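Local coordinates for protein cysteine desulfurase (Fervidobacterium islandicum, PDB 6A6E) that probably uses pyridoxal-5'-phosphate to strip sulfur from cysteine, as a SufS-type cysteine desulfurase that supplies sulfur in the Suf system, at residues 191-195 against 214-218; 195-199 against 224-228. The contacts are given in a common frame with arbitrary orientation. Residue numbers count along the deposited sequence, not the author numbering.

Contact 1. Residues 191-195 against 214-218; sequences QEMPI and LVPHK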
loop_
_atom_site.group_PDB
_atom_site.type_symbol
_atom_site.label_atom_id
_atom_site.label_comp_id
_atom_site.label_asym_id
_atom_site.label_seq_id
_atom_site.Cartn_x
_atom_site.Cartn_y
_atom_site.Cartn_z
ATOM N N GLN A 191 7.112 5.680 26.350
ATOM C CA GLN A 191 8.523 5.476 26.702
ATOM C C GLN A 191 9.404 5.300 25.456
ATOM O O GLN A 191 9.222 4.325 24.705
ATOM C CB GLN A 191 8.708 4.232 27.594
ATOM C CG GLN A 191 10.158 4.100 28.069
ATOM C CD GLN A 191 10.464 2.863 28.866
ATOM O OE1 GLN A 191 9.609 2.008 29.051
ATOM N NE2 GLN A 191 11.744 2.731 29.297
ATOM N N GLU A 192 10.346 6.216 25.240
ATOM C CA GLU A 192 11.430 5.988 24.283
ATOM C C GLU A 192 12.406 4.932 24.823
ATOM O O GLU A 192 12.901 5.073 25.910
ATOM C CB GLU A 192 12.177 7.274 23.965
ATOM C CG GLU A 192 11.267 8.326 23.305
ATOM C CD GLU A 192 11.956 9.654 22.995
ATOM O OE1 GLU A 192 13.086 9.867 23.478
ATOM O OE2 GLU A 192 11.361 10.507 22.266
ATOM N N MET A 193 12.642 3.871 24.047
ATOM C CA MET A 193 13.420 2.751 24.494
ATOM C C MET A 193 14.939 2.974 24.304
ATOM O O MET A 193 15.370 3.654 23.372
ATOM C CB MET A 193 12.999 1.457 23.776
ATOM C CG MET A 193 11.563 1.010 24.040
ATOM S SD MET A 193 11.165 0.791 25.818
ATOM C CE MET A 193 9.388 0.503 25.812
ATOM N N PRO A 194 15.732 2.348 25.171
ATOM C CA PRO A 194 17.172 2.432 25.129
ATOM C C PRO A 194 17.691 1.478 24.050
ATOM O O PRO A 194 18.256 0.417 24.324
ATOM C CB PRO A 194 17.568 2.025 26.568
ATOM C CG PRO A 194 16.574 0.966 26.900
ATOM C CD PRO A 194 15.265 1.520 26.304
ATOM N N ILE A 195 17.531 1.874 22.793
ATOM C CA ILE A 195 17.920 1.008 21.673
ATOM C C ILE A 195 19.402 0.556 21.662
ATOM O O ILE A 195 19.685 -0.646 21.426
ATOM C CB ILE A 195 17.624 1.702 20.326
ATOM C CG1 ILE A 195 16.125 1.899 20.188
ATOM C CG2 ILE A 195 18.149 0.850 19.185
ATOM C CD1 ILE A 195 15.742 2.781 19.012
ATOM N N LEU A 214 8.399 6.721 17.066
ATOM C CA LEU A 214 9.674 7.413 17.307
ATOM C C LEU A 214 10.096 8.303 16.156
ATOM O O LEU A 214 10.482 9.510 16.327
ATOM C CB LEU A 214 10.746 6.356 17.565
ATOM C CG LEU A 214 12.160 6.870 17.862
ATOM C CD1 LEU A 214 12.129 7.616 19.188
ATOM C CD2 LEU A 214 13.195 5.751 17.902
ATOM N N VAL A 215 10.027 7.747 14.944
ATOM C CA VAL A 215 10.627 8.433 13.773
ATOM C C VAL A 215 10.008 9.792 13.494
ATOM O O VAL A 215 10.701 10.710 13.066
ATOM C CB VAL A 215 10.600 7.497 12.524
ATOM C CG1 VAL A 215 10.779 8.271 11.195
ATOM C CG2 VAL A 215 11.630 6.387 12.698
ATOM N N PRO A 216 8.704 9.957 13.733
ATOM C CA PRO A 216 8.093 11.253 13.442
ATOM C C PRO A 216 8.595 12.461 14.242
ATOM O O PRO A 216 8.401 13.596 13.813
ATOM C CB PRO A 216 6.627 11.029 13.828
ATOM C CG PRO A 216 6.396 9.562 13.625
ATOM C CD PRO A 216 7.685 8.952 14.098
ATOM N N HIS A 217 9.143 12.248 15.416
ATOM C CA HIS A 217 9.482 13.413 16.259
ATOM C C HIS A 217 10.894 13.362 16.815
ATOM O O HIS A 217 11.301 14.303 17.508
ATOM C CB HIS A 217 8.525 13.548 17.447
ATOM C CG HIS A 217 8.708 12.467 18.434
ATOM N ND1 HIS A 217 9.585 12.581 19.495
ATOM C CD2 HIS A 217 8.146 11.239 18.529
ATOM C CE1 HIS A 217 9.594 11.444 20.178
ATOM N NE2 HIS A 217 8.726 10.610 19.620
ATOM N N LYS A 218 11.646 12.318 16.498
ATOM C CA LYS A 218 12.985 12.275 16.991
ATOM C C LYS A 218 13.956 11.804 15.943
ATOM O O LYS A 218 13.697 10.822 15.213
ATOM C CB LYS A 218 13.042 11.369 18.195
ATOM C CG LYS A 218 14.431 11.287 18.772
ATOM C CD LYS A 218 14.481 10.445 20.008
ATOM C CE LYS A 218 15.587 10.974 20.844
ATOM N NZ LYS A 218 15.761 9.963 21.900
#

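Contact 2. Residues 195-199 against 224-228; sequences IELIR and KLDVD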
loop_
_atom_site.group_PDB
_atom_site.type_symbol
_atom_site.label_atom_id
_atom_site.label_comp_id
_atom_site.label_asym_id
_atom_site.label_seq_id
_atom_site.Cartn_x
_atom_site.Cartn_y
_atom_site.Cartn_z
ATOM N N ILE A 195 17.531 1.874 22.793
ATOM C CA ILE A 195 17.920 1.008 21.673
ATOM C C ILE A 195 19.402 0.556 21.662
ATOM O O ILE A 195 19.685 -0.646 21.426
ATOM C CB ILE A 195 17.624 1.702 20.326
ATOM C CG1 ILE A 195 16.125 1.899 20.188
ATOM C CG2 ILE A 195 18.149 0.850 19.185
ATOM C CD1 ILE A 195 15.742 2.781 19.012
ATOM N N GLU A 196 20.326 1.473 21.927
ATOM C CA GLU A 196 21.775 1.094 21.985
ATOM C C GLU A 196 22.109 0.108 23.103
ATOM O O GLU A 196 22.852 -0.853 22.904
ATOM C CB GLU A 196 22.637 2.339 22.051
ATOM C CG GLU A 196 22.555 3.073 20.724
ATOM C CD GLU A 196 23.527 4.229 20.550
ATOM O OE1 GLU A 196 24.681 4.105 20.962
ATOM O OE2 GLU A 196 23.145 5.247 19.943
ATOM N N LEU A 197 21.478 0.283 24.255
ATOM C CA LEU A 197 21.667 -0.681 25.352
ATOM C C LEU A 197 21.145 -2.044 24.887
ATOM O O LEU A 197 21.784 -3.079 25.103
ATOM C CB LEU A 197 20.951 -0.198 26.588
ATOM C CG LEU A 197 20.872 -1.225 27.722
ATOM C CD1 LEU A 197 22.252 -1.557 28.303
ATOM C CD2 LEU A 197 19.902 -0.703 28.773
ATOM N N ILE A 198 20.002 -2.056 24.186
ATOM C CA ILE A 198 19.508 -3.327 23.654
ATOM C C ILE A 198 20.443 -3.902 22.621
ATOM O O ILE A 198 20.725 -5.110 22.618
ATOM C CB ILE A 198 18.030 -3.203 23.141
ATOM C CG1 ILE A 198 17.147 -2.869 24.323
ATOM C CG2 ILE A 198 17.553 -4.499 22.455
ATOM C CD1 ILE A 198 15.828 -2.304 23.921
ATOM N N ARG A 199 20.976 -3.062 21.750
ATOM C CA ARG A 199 21.847 -3.563 20.696
ATOM C C ARG A 199 23.102 -4.256 21.301
ATOM O O ARG A 199 23.503 -5.336 20.830
ATOM C CB ARG A 199 22.267 -2.383 19.844
ATOM C CG ARG A 199 23.458 -2.584 18.911
ATOM C CD ARG A 199 23.201 -3.499 17.739
ATOM N NE ARG A 199 22.904 -4.901 18.041
ATOM C CZ ARG A 199 22.487 -5.786 17.124
ATOM N NH1 ARG A 199 22.292 -5.422 15.855
ATOM N NH2 ARG A 199 22.203 -7.036 17.467
ATOM N N LYS A 224 24.442 4.922 13.829
ATOM C CA LYS A 224 24.671 5.066 15.260
ATOM C C LYS A 224 23.937 4.055 16.100
ATOM O O LYS A 224 24.494 3.488 17.047
ATOM C CB LYS A 224 24.232 6.434 15.725
ATOM C CG LYS A 224 25.204 7.476 15.320
ATOM C CD LYS A 224 24.801 8.865 15.814
ATOM C CE LYS A 224 25.902 9.809 15.361
ATOM N NZ LYS A 224 25.483 11.182 15.740
ATOM N N LEU A 225 22.665 3.834 15.791
ATOM C CA LEU A 225 21.886 2.855 16.576
ATOM C C LEU A 225 22.388 1.443 16.283
ATOM O O LEU A 225 22.282 0.562 17.151
ATOM C CB LEU A 225 20.379 2.942 16.285
ATOM C CG LEU A 225 19.725 4.261 16.584
ATOM C CD1 LEU A 225 18.276 4.222 16.109
ATOM C CD2 LEU A 225 19.840 4.551 18.075
ATOM N N ASP A 226 22.923 1.239 15.069
ATOM C CA ASP A 226 23.399 -0.081 14.614
ATOM C C ASP A 226 22.320 -1.188 14.565
ATOM O O ASP A 226 22.598 -2.407 14.676
ATOM C CB ASP A 226 24.583 -0.548 15.465
ATOM C CG ASP A 226 25.379 -1.674 14.769
ATOM O OD1 ASP A 226 25.459 -1.681 13.519
ATOM O OD2 ASP A 226 25.897 -2.577 15.442
ATOM N N VAL A 227 21.074 -0.757 14.394
ATOM C CA VAL A 227 19.992 -1.685 14.165
ATOM C C VAL A 227 20.182 -2.407 12.861
ATOM O O VAL A 227 20.754 -1.887 11.918
ATOM C CB VAL A 227 18.592 -0.989 14.137
ATOM C CG1 VAL A 227 18.260 -0.351 15.461
ATOM C CG2 VAL A 227 18.465 0.045 13.054
ATOM N N ASP A 228 19.674 -3.628 12.790
ATOM C CA ASP A 228 19.639 -4.371 11.542
ATOM C C ASP A 228 18.497 -3.978 10.605
ATOM O O ASP A 228 18.688 -3.947 9.392
ATOM C CB ASP A 228 19.600 -5.824 11.899
ATOM C CG ASP A 228 20.917 -6.244 12.709
ATOM O OD1 ASP A 228 22.006 -5.829 12.300
ATOM O OD2 ASP A 228 20.816 -6.864 13.766
#

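Contact 1. Residues 191-195 against 214-218
Two loops meet here through one long acidic side chain. Glu192 extends (chi1 m, chi2 t) from 191-195 across to 214-218, and its OE1 receives a hydrogen bond from Lys218 NZ at 3.1 Å, which is also a salt bridge. Lys218 is almost fully extended, so the charges pair near the end of its reach. His217 NE2 is hydrogen-bonded to OE1 of Gln185, a residue of the PLP pocket. Next to the ion pair the contact is apolar: Leu214 CD1 lies 4.3 Å from Glu192 CG, and Leu214 CD2 is 4.1 Å from Ile195 CD1. Some backbone groups are satisfied within their own loop. His217 N donates to Leu214 O (3.2 Å), and an inverse gamma turn centred on Pro194 brings Ile195 N to Met193 O in a weak bond of 2.9 Å. Others look outside, Glu192 and Met193 forming backbone hydrogen bonds with Ser341 and Gly184, while Gln191 NE2 reaches Ile162 O. Both loops follow parallel neighbours in the sheet, 179-183 and 206-210, with the PLP about 8 Å from the Leu214 side chain. Pro194 occupies the N-cap position of helix 195-201, while His217 and Lys218 touch helix 308-327.

Contact 2. Residues 195-199 against 224-228
Arg199 lies along the chain where helix 222-225 ends, its CG 3.8 Å from Leu225 O and its CD 3.7 Å from Asp226 OD2. Asp226 leaves the helix with positive phi, and this turn presents its carbonyl to the guanidinium: Arg199 NH1 donates to Asp226 O at 3.3 Å and, in a salt bridge, to Asp228 OD2 at 2.9 Å. Both acceptors sit near the guanidinium plane. The other terminal nitrogen, NH2, binds the carbonyls of Ala205 and Phe202, so Arg199 ties the connections leading into two neighbouring strands. Asp228 OD2 also accepts from Leu207 N, and Lys249 forms salt bridges with Asp226 and Asp228. One helical turn back, the packing is apolar. Ile195 CD1 meets Leu225 CD1 at 4.1 Å, and Ile195 CG2 meets Val227 CG1 at 3.9 Å, with Ile195 and Val227 both resting on Val209 of strand 206-210. Toward solvent, Glu196 OE2 comes within 3.9 Å of Leu225 CD2. Helices 195-201 and 222-225 belong to successive beta-alpha-beta crossovers over parallel strands 179-183, 206-210 and 229-233, a layered arrangement typical of the large domain of fold-type I PLP enzymes.

Contacts 1 and 2 are centred 12 Å apart and share Ile195, the first residue of helix 195-201, whose CD1 meets Leu214 in one and Leu225 in the other. Along the chain, segments 191-195 and 195-199 come before strand 206-210, and segments 214-218 and 224-228 come after it, so both contacts fold the chain back across that strand. The centres of contacts 1 and 2 lie about 9 and 17 Å from the centre of the chain. Contact 1 joins loops beyond the strand ends near the PLP; contact 2 extends to where strands 206-210 and 229-233 begin, packing the same successive crossovers of the seven-stranded sheet farther from the cofactor.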